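Local coordinates for cellulase IBT99 (Metagenomes, PDB 6WBT) that hydrolyses 6-phospho-alpha-glucosides as a family 4 glycoside hydrolase, using NAD and a manganese ion and releasing glucose 6-phosphate, at the interface of chains A and B. Sequence-based numbering; all coordinates share one arbitrary frame. Chains: chain A/B, cellulase IBT99.

The interface of chains A and B. Residues chain A 271-272, 274-275; chain B 420-422.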
ATOM      1  N   LEU A 271     -17.847 -12.268  19.244  1.00 61.68           N
ATOM      2  CA  LEU A 271     -19.140 -12.040  18.613  1.00 62.84           C
ATOM      3  C   LEU A 271     -20.304 -12.218  19.577  1.00 66.86           C
ATOM      4  O   LEU A 271     -21.383 -11.666  19.329  1.00 67.83           O
ATOM      5  CB  LEU A 271     -19.316 -12.979  17.417  1.00 61.51           C
ATOM      6  CG  LEU A 271     -18.322 -12.793  16.270  1.00 59.85           C
ATOM      7  CD1 LEU A 271     -18.583 -13.802  15.165  1.00 58.71           C
ATOM      8  CD2 LEU A 271     -18.386 -11.372  15.732  1.00 58.66           C
HETATM    9  N   MSE A 272     -20.120 -12.970  20.657  1.00 68.98           N
HETATM   10  CA  MSE A 272     -21.195 -13.197  21.616  1.00 71.08           C
HETATM   11  C   MSE A 272     -20.745 -13.033  23.071  1.00 70.95           C
HETATM   12  O   MSE A 272     -20.772 -13.998  23.834  1.00 70.17           O
HETATM   13  CB  MSE A 272     -21.785 -14.598  21.419  1.00 73.26           C
HETATM   14  CG  MSE A 272     -22.225 -14.899  19.992  1.00 74.79           C
HETATM   15 SE   MSE A 272     -22.410 -16.806  19.616  0.63 76.58          SE
HETATM   16  CE  MSE A 272     -24.130 -17.133  20.473  1.00 78.90           C
ATOM     17  N   ASP A 274     -22.394 -11.358  25.286  1.00 79.96           N
ATOM     18  CA  ASP A 274     -23.592 -11.427  26.117  1.00 85.15           C
ATOM     19  C   ASP A 274     -23.840 -12.849  26.607  1.00 89.09           C
ATOM     20  O   ASP A 274     -24.082 -13.075  27.799  1.00 89.87           O
ATOM     21  CB  ASP A 274     -24.804 -10.911  25.340  1.00 85.98           C
ATOM     22  CG  ASP A 274     -24.960  -9.407  25.429  1.00 85.72           C
ATOM     23  OD1 ASP A 274     -24.211  -8.773  26.202  1.00 85.43           O
ATOM     24  OD2 ASP A 274     -25.835  -8.858  24.727  1.00 85.73           O
ATOM     25  N   SER A 275     -23.777 -13.824  25.699  1.00 91.96           N
ATOM     26  CA  SER A 275     -24.074 -15.204  26.059  1.00 93.87           C
ATOM     27  C   SER A 275     -22.958 -15.868  26.855  1.00 92.74           C
ATOM     28  O   SER A 275     -23.137 -17.006  27.301  1.00 94.08           O
ATOM     29  CB  SER A 275     -24.363 -16.022  24.800  1.00 95.31           C
ATOM     30  OG  SER A 275     -23.231 -16.061  23.948  1.00 95.61           O
TER
ATOM     31  N   SER B 420     -23.258  -7.368  20.940  1.00 58.28           N
ATOM     32  CA  SER B 420     -22.931  -8.666  20.369  1.00 57.04           C
ATOM     33  C   SER B 420     -23.671  -8.839  19.050  1.00 56.05           C
ATOM     34  O   SER B 420     -24.513  -8.021  18.671  1.00 58.11           O
ATOM     35  CB  SER B 420     -23.283  -9.803  21.334  1.00 59.18           C
ATOM     36  OG  SER B 420     -24.663  -9.788  21.655  1.00 61.59           O
ATOM     37  N   SER B 421     -23.343  -9.928  18.350  1.00 53.81           N
ATOM     38  CA  SER B 421     -24.051 -10.256  17.117  1.00 52.11           C
ATOM     39  C   SER B 421     -25.472 -10.722  17.400  1.00 55.00           C
ATOM     40  O   SER B 421     -26.352 -10.577  16.542  1.00 56.19           O
ATOM     41  CB  SER B 421     -23.286 -11.326  16.338  1.00 49.68           C
ATOM     42  OG  SER B 421     -23.237 -12.545  17.059  1.00 49.80           O
ATOM     43  N   LEU B 422     -25.716 -11.281  18.587  1.00 55.58           N
ATOM     44  CA  LEU B 422     -27.066 -11.701  18.950  1.00 56.20           C
ATOM     45  C   LEU B 422     -28.013 -10.509  18.998  1.00 55.89           C
ATOM     46  O   LEU B 422     -29.111 -10.547  18.428  1.00 56.52           O
ATOM     47  CB  LEU B 422     -27.043 -12.425  20.297  1.00 56.03           C
ATOM     48  CG  LEU B 422     -26.229 -13.718  20.362  1.00 55.21           C
ATOM     49  CD1 LEU B 422     -26.183 -14.251  21.786  1.00 56.94           C
ATOM     50  CD2 LEU B 422     -26.806 -14.758  19.415  1.00 55.07           C
TER
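A:Leu271 O meets B:Ser421, the first residue of helix 421-434 of chain B, in this patch of the two-fold interface between copies of a family 4 glycoside hydrolase; the same contact recurs with the chains exchanged. A:Leu271 and A:Met272 lie in the turn between helices 267-270 and 274-277. This pairing may or may not be the dimer used in solution.

Two hydrogen bonds grip the backbone carbonyl oxygen of A:Leu271. B:Ser421 N, at the first turn of its helix, donates to A:Leu271 O at 2.8 Å, almost straight. The hydroxyl B:Ser421 OG also donates to A:Leu271 O, at 3.1 Å, arriving from above the carbonyl plane, 52° out of it. With OG placed between its own backbone N and carbonyl carbon (chi1 64°), the hydroxyl turns toward the oxygen that the backbone N-H already holds. An alanine here would keep the hydrogen bond from the backbone N-H but would remove the hydroxyl donor to A:Leu271 O and would probably leave the carbonyl less firmly fixed. The amino end of the helix may also favour the partial negative charge of this oxygen. Nearby, B:Ser420 OG points to the carboxylate oxygen A:Asp274 OD2 at 3.4 Å, a weak bond at most.

Apolar packing centres on B:Leu422, whose forked end meets the selenomethionine A:Met272. The two side chains slant across each other, and the methyl CE of A:Met272 sits 3.7 Å from B:Leu422 CD2, with CD1 scarcely farther. A bend at chi3 (78°) turns that methyl toward the leucine fork. The other branch, B:Leu422 CD1, also reaches A:Ser275 CB at 3.9 Å. Within chain A, A:Ser275 OG donates to A:Met272 O over 3.2 Å, tying the turn to helix 274-277 beside the packed methyl groups.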